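Local coordinates for protein transcriptional regulator (Rhodococcus sp., PDB 2O0Y) that probably binds DNA as a transcription factor of the IclR family, pairing a winged helix-turn-helix domain with a GAF-like C-terminal domain, at residues Ile26-Leu31 with Glu46-Pro51; Gly111-Leu116 with Val127-Ser132; Tyr117-Leu122 with Leu159-Leu164. All blocks are in the same frame, centred on the assembly; numbering follows the deposited sequence.

From the N terminus, interaction 1 comes first: it closes a loop of 14 residues and brings the end of helix 18-29 against the end of helix 41-48 in the helix-turn-helix region. It is finished before the other two begin, and its centre lies about 42 Å from that of interaction 2 and about 34 Å from that of interaction 3. Interaction 2 pairs strands 113-120 and 123-130 across a hairpin. Interaction 3 crosses it, because 117-122 lies inside that hairpin while 159-164 follows it, and so the far end of strand 113-120 is tied to the loop before helix 165-171. The two touch directly, with V127 CG1 3.6 Å from I118 CG1.

Interaction 1 of 3, residues Ile26-Leu31 with Glu46-Pro51; sequences IDLLEL and EGTKLP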
loop_
_atom_site.group_PDB
_atom_site.type_symbol
_atom_site.label_atom_id
_atom_site.label_comp_id
_atom_site.label_asym_id
_atom_site.label_seq_id
_atom_site.Cartn_x
_atom_site.Cartn_y
_atom_site.Cartn_z
ATOM N N ILE B 26 2.947 6.869 20.751
ATOM C CA ILE B 26 2.775 5.421 20.553
ATOM C C ILE B 26 1.469 4.905 21.158
ATOM O O ILE B 26 0.755 4.118 20.512
ATOM C CB ILE B 26 4.025 4.650 21.078
ATOM C CG1 ILE B 26 5.281 5.118 20.319
ATOM C CG2 ILE B 26 3.839 3.119 20.941
ATOM C CD1 ILE B 26 6.639 4.664 21.022
ATOM N N ASP B 27 1.138 5.279 22.396
ATOM C CA ASP B 27 -0.107 4.829 22.999
ATOM C C ASP B 27 -1.353 5.208 22.168
ATOM O O ASP B 27 -2.385 4.485 22.130
ATOM C CB ASP B 27 -0.226 5.414 24.448
ATOM C CG ASP B 27 0.804 4.856 25.375
ATOM O OD1 ASP B 27 1.476 3.846 25.013
ATOM O OD2 ASP B 27 1.000 5.438 26.476
ATOM N N LEU B 28 -1.296 6.372 21.537
ATOM C CA LEU B 28 -2.433 6.844 20.712
ATOM C C LEU B 28 -2.501 6.039 19.426
ATOM O O LEU B 28 -3.563 5.563 19.056
ATOM C CB LEU B 28 -2.274 8.362 20.364
ATOM C CG LEU B 28 -2.496 9.278 21.587
ATOM C CD1 LEU B 28 -2.025 10.734 21.259
ATOM C CD2 LEU B 28 -4.040 9.340 21.896
ATOM N N LEU B 29 -1.360 5.850 18.761
ATOM C CA LEU B 29 -1.347 5.072 17.515
ATOM C C LEU B 29 -1.766 3.637 17.751
ATOM O O LEU B 29 -2.408 3.008 16.922
ATOM C CB LEU B 29 0.062 5.113 16.941
ATOM C CG LEU B 29 0.542 6.453 16.380
ATOM C CD1 LEU B 29 2.038 6.404 16.033
ATOM C CD2 LEU B 29 -0.295 6.710 15.094
ATOM N N GLU B 30 -1.412 3.104 18.901
ATOM C CA GLU B 30 -1.851 1.727 19.236
ATOM C C GLU B 30 -3.349 1.541 19.289
ATOM O O GLU B 30 -3.849 0.413 19.227
ATOM C CB GLU B 30 -1.258 1.328 20.583
ATOM C CG GLU B 30 0.247 1.191 20.536
ATOM C CD GLU B 30 0.697 -0.142 20.010
ATOM O OE1 GLU B 30 -0.176 -1.014 19.720
ATOM O OE2 GLU B 30 1.928 -0.330 19.874
ATOM N N LEU B 31 -4.112 2.631 19.405
ATOM C CA LEU B 31 -5.576 2.464 19.472
ATOM C C LEU B 31 -6.163 2.270 18.053
ATOM O O LEU B 31 -7.307 1.945 17.894
ATOM C CB LEU B 31 -6.227 3.736 20.094
ATOM C CG LEU B 31 -5.968 3.889 21.599
ATOM C CD1 LEU B 31 -6.445 5.298 22.052
ATOM C CD2 LEU B 31 -6.697 2.771 22.315
ATOM N N GLU B 46 -10.401 8.354 26.109
ATOM C CA GLU B 46 -10.834 7.159 26.888
ATOM C C GLU B 46 -9.826 6.004 26.850
ATOM O O GLU B 46 -9.593 5.320 27.859
ATOM C CB GLU B 46 -12.159 6.671 26.336
ATOM C CG GLU B 46 -13.296 7.590 26.816
ATOM C CD GLU B 46 -14.646 7.236 26.248
ATOM O OE1 GLU B 46 -14.749 6.437 25.269
ATOM O OE2 GLU B 46 -15.600 7.802 26.801
ATOM N N GLY B 47 -9.226 5.797 25.680
ATOM C CA GLY B 47 -8.334 4.669 25.474
ATOM C C GLY B 47 -6.968 4.901 26.114
ATOM O O GLY B 47 -6.306 3.959 26.553
ATOM N N THR B 48 -6.545 6.142 26.209
ATOM C CA THR B 48 -5.275 6.441 26.868
ATOM C C THR B 48 -5.380 6.892 28.311
ATOM O O THR B 48 -4.370 6.860 29.008
ATOM C CB THR B 48 -4.500 7.546 26.134
ATOM O OG1 THR B 48 -5.285 8.737 26.108
ATOM C CG2 THR B 48 -4.070 7.136 24.680
ATOM N N LYS B 49 -6.558 7.366 28.743
ATOM C CA LYS B 49 -6.728 7.968 30.059
ATOM C C LYS B 49 -5.828 9.202 30.247
ATOM O O LYS B 49 -5.525 9.625 31.366
ATOM C CB LYS B 49 -6.525 6.930 31.179
ATOM C CG LYS B 49 -7.498 5.764 31.147
ATOM C CD LYS B 49 -7.300 4.866 32.412
ATOM C CE LYS B 49 -8.207 3.619 32.396
ATOM N NZ LYS B 49 -9.655 3.989 32.265
ATOM N N LEU B 50 -5.429 9.818 29.130
ATOM C CA LEU B 50 -4.698 11.089 29.169
ATOM C C LEU B 50 -5.670 12.252 29.262
ATOM O O LEU B 50 -6.798 12.162 28.750
ATOM C CB LEU B 50 -3.847 11.230 27.883
ATOM C CG LEU B 50 -2.599 10.343 27.776
ATOM C CD1 LEU B 50 -1.919 10.486 26.413
ATOM C CD2 LEU B 50 -1.611 10.632 28.898
ATOM N N PRO B 51 -5.232 13.380 29.846
ATOM C CA PRO B 51 -6.110 14.523 29.870
ATOM C C PRO B 51 -6.432 14.998 28.468
ATOM O O PRO B 51 -5.556 15.017 27.603
ATOM C CB PRO B 51 -5.272 15.588 30.554
ATOM C CG PRO B 51 -4.264 14.840 31.345
ATOM C CD PRO B 51 -3.951 13.657 30.515
#
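D27 meets T48 through its CB, 4.2 Å from T48 CG2. Its flat carboxylate is engaged elsewhere, with OD1 in a salt bridge to R65 of the second subunit, so an acidic residue at this edge serves the dimer as well as the local packing. The contact is carried by branched aliphatic ends gathered round one methyl. T48 CG2 lies 3.6 Å from L28 CD2 and 4.0 Å from L31 CD1, and the side chain of L31 meets that of T48 at about a right angle. L31 also sets both of its methyls near the backbone of G47, with CD1 4.0 Å from G47 CA. A CB on G47 would point toward L31 and, with L31 as it stands, would probably be too close to CD1, which suits glycine. The contact belongs to the helix-turn-helix region of an IclR regulator: it holds the end of helix 18-29 against helix 41-48, just before the turn into helix 52-64, which L28 also reaches through L58 and M62. In T48, chi1 of 60° puts OG1 between the backbone N and the carbonyl carbon; CG2 stands anti to the carbonyl carbon, beside the backbone N, where it meets the leucines. OG1 is thereby placed to accept from L50 N at 3.2 Å, an ST turn, while it bonds back to L44 O. An alanine at T48 would probably open a gap beside L28 CD2, take one neighbour from L31 CD1, and leave L50 N and L44 O without their hydroxyl partner.

Interaction 2 of 3, residues Gly111-Leu116 with Val127-Ser132; sequences GETVNL and VAQCES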
loop_
_atom_site.group_PDB
_atom_site.type_symbol
_atom_site.label_atom_id
_atom_site.label_comp_id
_atom_site.label_asym_id
_atom_site.label_seq_id
_atom_site.Cartn_x
_atom_site.Cartn_y
_atom_site.Cartn_z
ATOM N N GLY B 111 9.547 -33.128 -2.458
ATOM C CA GLY B 111 10.347 -33.063 -3.682
ATOM C C GLY B 111 9.850 -31.995 -4.640
ATOM O O GLY B 111 10.343 -31.869 -5.781
ATOM N N GLU B 112 8.880 -31.191 -4.166
ATOM C CA GLU B 112 8.252 -30.144 -4.964
ATOM C C GLU B 112 8.537 -28.741 -4.430
ATOM O O GLU B 112 8.821 -28.580 -3.225
ATOM C CB GLU B 112 6.735 -30.360 -5.035
ATOM C CG GLU B 112 6.293 -31.726 -5.512
ATOM C CD GLU B 112 6.774 -32.119 -6.878
ATOM O OE1 GLU B 112 7.323 -31.265 -7.592
ATOM O OE2 GLU B 112 6.526 -33.287 -7.272
ATOM N N THR B 113 8.480 -27.757 -5.333
ATOM C CA THR B 113 8.598 -26.352 -4.976
ATOM C C THR B 113 7.384 -25.966 -4.151
ATOM O O THR B 113 6.262 -26.328 -4.522
ATOM C CB THR B 113 8.683 -25.477 -6.222
ATOM O OG1 THR B 113 9.961 -25.738 -6.859
ATOM C CG2 THR B 113 8.596 -23.933 -5.821
ATOM N N VAL B 114 7.619 -25.256 -3.036
ATOM C CA VAL B 114 6.571 -24.818 -2.137
ATOM C C VAL B 114 6.437 -23.320 -2.325
ATOM O O VAL B 114 7.394 -22.600 -2.094
ATOM C CB VAL B 114 6.934 -25.114 -0.693
ATOM C CG1 VAL B 114 5.872 -24.553 0.215
ATOM C CG2 VAL B 114 7.052 -26.646 -0.496
ATOM N N ASN B 115 5.239 -22.850 -2.712
ATOM C CA ASN B 115 4.974 -21.405 -2.959
ATOM C C ASN B 115 3.993 -20.897 -1.918
ATOM O O ASN B 115 2.993 -21.569 -1.655
ATOM C CB ASN B 115 4.300 -21.257 -4.333
ATOM C CG ASN B 115 5.269 -21.545 -5.481
ATOM O OD1 ASN B 115 6.394 -21.055 -5.480
ATOM N ND2 ASN B 115 4.861 -22.380 -6.413
ATOM N N LEU B 116 4.228 -19.712 -1.359
ATOM C CA LEU B 116 3.241 -19.120 -0.463
ATOM C C LEU B 116 2.630 -18.004 -1.273
ATOM O O LEU B 116 3.330 -17.046 -1.626
ATOM C CB LEU B 116 3.868 -18.534 0.813
ATOM C CG LEU B 116 2.900 -18.135 1.953
ATOM C CD1 LEU B 116 3.645 -18.132 3.263
ATOM C CD2 LEU B 116 2.437 -16.708 1.781
ATOM N N VAL B 127 4.774 -14.787 -2.672
ATOM C CA VAL B 127 5.496 -13.842 -1.825
ATOM C C VAL B 127 6.578 -14.500 -0.980
ATOM O O VAL B 127 7.390 -13.830 -0.336
ATOM C CB VAL B 127 4.517 -13.055 -0.942
ATOM C CG1 VAL B 127 3.630 -12.110 -1.844
ATOM C CG2 VAL B 127 3.704 -13.999 -0.010
ATOM N N ALA B 128 6.559 -15.829 -0.932
ATOM C CA ALA B 128 7.718 -16.583 -0.468
ATOM C C ALA B 128 7.731 -17.955 -1.112
ATOM O O ALA B 128 6.672 -18.452 -1.494
ATOM C CB ALA B 128 7.698 -16.735 1.105
ATOM N N GLN B 129 8.929 -18.552 -1.261
ATOM C CA GLN B 129 9.071 -19.777 -2.068
ATOM C C GLN B 129 10.224 -20.633 -1.580
ATOM O O GLN B 129 11.272 -20.081 -1.239
ATOM C CB GLN B 129 9.370 -19.345 -3.509
ATOM C CG GLN B 129 9.459 -20.474 -4.548
ATOM C CD GLN B 129 9.599 -19.923 -5.963
ATOM O OE1 GLN B 129 10.662 -19.413 -6.322
ATOM N NE2 GLN B 129 8.497 -19.978 -6.763
ATOM N N CYS B 130 10.054 -21.949 -1.543
ATOM C CA CYS B 130 11.172 -22.846 -1.283
ATOM C C CYS B 130 11.233 -23.834 -2.435
ATOM O O CYS B 130 10.352 -24.696 -2.569
ATOM C CB CYS B 130 10.960 -23.609 0.023
ATOM S SG CYS B 130 11.142 -22.478 1.458
ATOM N N GLU B 131 12.238 -23.695 -3.291
ATOM C CA GLU B 131 12.321 -24.560 -4.459
ATOM C C GLU B 131 12.868 -25.912 -4.063
ATOM O O GLU B 131 13.721 -26.017 -3.175
ATOM C CB GLU B 131 13.241 -23.956 -5.476
ATOM C CG GLU B 131 12.617 -22.770 -6.271
ATOM C CD GLU B 131 13.636 -22.263 -7.272
ATOM O OE1 GLU B 131 13.987 -23.023 -8.186
ATOM O OE2 GLU B 131 14.139 -21.146 -7.113
ATOM N N SER B 132 12.412 -26.956 -4.732
ATOM C CA SER B 132 13.012 -28.267 -4.539
ATOM C C SER B 132 14.307 -28.375 -5.383
ATOM O O SER B 132 14.663 -27.460 -6.119
ATOM C CB SER B 132 12.024 -29.378 -4.892
ATOM O OG SER B 132 11.954 -29.656 -6.286
#
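N115 and Q129 lie side by side on one face of the strand pair, pointing the same way with their amide planes 51° apart. Q129 NE2 donates to N115 OD1 at 2.7 Å, the bond lying in the amide plane of Q129 and tilted slightly from that of N115. CG of Q129 is anti to its backbone N (chi1 -176°), which places it 3.8 Å from T113 CG2; the two side chains cross at a slant. NE2 has a second acceptor in I140 O, so a residue with two N-H groups fits here. The other face is apolar, with hydrogen-bonded pairs V114-C130 and L116-A128. V114 and C130 meet helix 97-110, V114 also L223 and L225, while L116 touches A221 and A128 touches P95. Strands 113-120 and 123-130 form an antiparallel hairpin in the IclR C-terminal domain. Its ladder includes V114 N to C130 O at 2.8 Å and is interrupted by a classic beta bulge, where V127 and A128 both face L116. There L116 CD2 presses tightly on V127 CG2 at 3.5 Å. T113 OG1 hydrogen-bonds S138 O and takes a weak bond from S132 N. S132 OG donates to G111 O at 2.8 Å from above the carbonyl plane and also bonds A134 N. G111, just after helix 97-110, has positive phi, and at its backbone angles a CB would jam against the preceding carbonyl O, hence glycine.

Interaction 3 of 3, residues Tyr117-Leu122 with Leu159-Leu164; sequences YIRQGL and LAAPEL
The turn of a beta hairpin, at the end of strand 113-120 in the IclR C-terminal domain, rests here against the loop that joins helices 152-157 and 165-171. R119, L122 and L164 carry the contact. L164 CD1 lies over one face of the R119 guanidinium, 3.3 Å from NH1 and 3.7 Å from CZ, so the leucine offers a methyl to the flat, weakly hydrated side of the cation, while the polar N-H groups point along its plane. One of them is used at once: R119 NH1 donates to G121 O at 2.7 Å, with an N-H...O angle of 158°, and the acceptor lies in the guanidinium plane. The arginine runs extended from the strand, then bends at chi3 (70°), which turns NE aside and brings it 3.9 Å from A161 CB. That methyl approaches obliquely, and alanine, having only a methyl, fits beside NE. The bond folds the end of R119 back onto its own turn, which probably limits how far the guanidinium can rotate beneath L164. G121 has positive phi, which favours glycine, and its carbonyl O accepts from R119 NH1. L122 then packs its CD2 on L164 CD1 at 3.8 Å, two leucines meeting obliquely. On the loop side, L164 N bonds to A161 O at 3.1 Å, so the two residues that meet R119 are held together by their own backbone. E163 OE2 stays 5.0 Å from R119 NH2, not in contact, though the opposite charges may still attract weakly across that gap. Around the contact, R119 also touches L148, while E97 of the second subunit packs on both L122 and L164, so that hairpin turn, interhelical loop and dimer partner come together beside strand 123-130 and helix 165-171.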
loop_
_atom_site.group_PDB
_atom_site.type_symbol
_atom_site.label_atom_id
_atom_site.label_comp_id
_atom_site.label_asym_id
_atom_site.label_seq_id
_atom_site.Cartn_x
_atom_site.Cartn_y
_atom_site.Cartn_z
ATOM N N TYR B 117 1.338 -18.110 -1.573
ATOM C CA TYR B 117 0.694 -17.100 -2.417
ATOM C C TYR B 117 -0.251 -16.255 -1.626
ATOM O O TYR B 117 -0.861 -16.768 -0.699
ATOM C CB TYR B 117 -0.211 -17.818 -3.387
ATOM C CG TYR B 117 0.365 -18.422 -4.610
ATOM C CD1 TYR B 117 0.521 -17.644 -5.756
ATOM C CD2 TYR B 117 0.684 -19.800 -4.671
ATOM C CE1 TYR B 117 1.010 -18.211 -6.935
ATOM C CE2 TYR B 117 1.144 -20.370 -5.854
ATOM C CZ TYR B 117 1.283 -19.564 -6.981
ATOM O OH TYR B 117 1.723 -20.057 -8.183
ATOM N N ILE B 118 -0.400 -14.974 -2.007
ATOM C CA ILE B 118 -1.521 -14.172 -1.556
ATOM C C ILE B 118 -2.299 -13.630 -2.755
ATOM O O ILE B 118 -1.843 -13.741 -3.902
ATOM C CB ILE B 118 -0.983 -12.978 -0.688
ATOM C CG1 ILE B 118 0.029 -12.164 -1.504
ATOM C CG2 ILE B 118 -0.348 -13.508 0.604
ATOM C CD1 ILE B 118 0.373 -10.749 -0.943
ATOM N N ARG B 119 -3.442 -12.975 -2.498
ATOM C CA ARG B 119 -4.196 -12.329 -3.524
ATOM C C ARG B 119 -3.854 -10.853 -3.441
ATOM O O ARG B 119 -3.720 -10.280 -2.330
ATOM C CB ARG B 119 -5.701 -12.502 -3.292
ATOM C CG ARG B 119 -6.592 -11.847 -4.324
ATOM C CD ARG B 119 -8.085 -12.061 -4.002
ATOM N NE ARG B 119 -8.576 -11.325 -2.826
ATOM C CZ ARG B 119 -8.834 -10.016 -2.788
ATOM N NH1 ARG B 119 -8.589 -9.219 -3.828
ATOM N NH2 ARG B 119 -9.323 -9.485 -1.676
ATOM N N GLN B 120 -3.689 -10.261 -4.619
ATOM C CA GLN B 120 -3.517 -8.853 -4.762
ATOM C C GLN B 120 -4.420 -8.463 -5.905
ATOM O O GLN B 120 -4.172 -8.812 -7.043
ATOM C CB GLN B 120 -2.056 -8.535 -5.031
ATOM C CG GLN B 120 -1.186 -8.640 -3.761
ATOM C CD GLN B 120 0.081 -7.786 -3.809
ATOM O OE1 GLN B 120 0.766 -7.697 -4.852
ATOM N NE2 GLN B 120 0.404 -7.148 -2.666
ATOM N N GLY B 121 -5.503 -7.771 -5.587
ATOM C CA GLY B 121 -6.541 -7.449 -6.592
ATOM C C GLY B 121 -7.123 -8.752 -7.106
ATOM O O GLY B 121 -7.485 -9.616 -6.307
ATOM N N LEU B 122 -7.200 -8.900 -8.429
ATOM C CA LEU B 122 -7.705 -10.132 -9.046
ATOM C C LEU B 122 -6.572 -11.075 -9.478
ATOM O O LEU B 122 -6.721 -11.827 -10.441
ATOM C CB LEU B 122 -8.590 -9.827 -10.260
ATOM C CG LEU B 122 -9.819 -8.909 -10.113
ATOM C CD1 LEU B 122 -10.441 -8.598 -11.482
ATOM C CD2 LEU B 122 -10.871 -9.504 -9.177
ATOM N N LEU B 159 -11.511 -18.399 -1.646
ATOM C CA LEU B 159 -12.310 -18.803 -0.469
ATOM C C LEU B 159 -12.627 -17.588 0.360
ATOM O O LEU B 159 -13.713 -17.509 0.954
ATOM C CB LEU B 159 -11.562 -19.798 0.425
ATOM C CG LEU B 159 -11.362 -21.241 -0.037
ATOM C CD1 LEU B 159 -10.486 -22.016 0.963
ATOM C CD2 LEU B 159 -12.679 -21.956 -0.210
ATOM N N ALA B 160 -11.679 -16.650 0.447
ATOM C CA ALA B 160 -11.949 -15.411 1.185
ATOM C C ALA B 160 -12.638 -14.316 0.353
ATOM O O ALA B 160 -12.986 -13.280 0.879
ATOM C CB ALA B 160 -10.666 -14.873 1.863
ATOM N N ALA B 161 -12.840 -14.533 -0.940
ATOM C CA ALA B 161 -13.366 -13.468 -1.777
ATOM C C ALA B 161 -14.360 -13.963 -2.806
ATOM O O ALA B 161 -14.114 -13.797 -3.992
ATOM C CB ALA B 161 -12.236 -12.706 -2.456
ATOM N N PRO B 162 -15.526 -14.487 -2.362
ATOM C CA PRO B 162 -16.522 -14.958 -3.312
ATOM C C PRO B 162 -17.100 -13.806 -4.136
ATOM O O PRO B 162 -17.584 -14.040 -5.236
ATOM C CB PRO B 162 -17.624 -15.540 -2.417
ATOM C CG PRO B 162 -17.484 -14.798 -1.138
ATOM C CD PRO B 162 -16.000 -14.625 -0.972
ATOM N N GLU B 163 -17.006 -12.574 -3.632
ATOM C CA GLU B 163 -17.575 -11.422 -4.359
ATOM C C GLU B 163 -16.759 -11.098 -5.621
ATOM O O GLU B 163 -17.224 -10.347 -6.491
ATOM C CB GLU B 163 -17.674 -10.187 -3.466
ATOM C CG GLU B 163 -16.360 -9.404 -3.263
ATOM C CD GLU B 163 -15.448 -10.029 -2.260
ATOM O OE1 GLU B 163 -15.911 -10.953 -1.535
ATOM O OE2 GLU B 163 -14.257 -9.600 -2.207
ATOM N N LEU B 164 -15.562 -11.683 -5.715
ATOM C CA LEU B 164 -14.672 -11.436 -6.841
ATOM C C LEU B 164 -14.723 -12.504 -7.927
ATOM O O LEU B 164 -14.121 -12.334 -8.985
ATOM C CB LEU B 164 -13.230 -11.261 -6.358
ATOM C CG LEU B 164 -12.929 -9.972 -5.580
ATOM C CD1 LEU B 164 -11.439 -9.800 -5.469
ATOM C CD2 LEU B 164 -13.543 -8.757 -6.236
#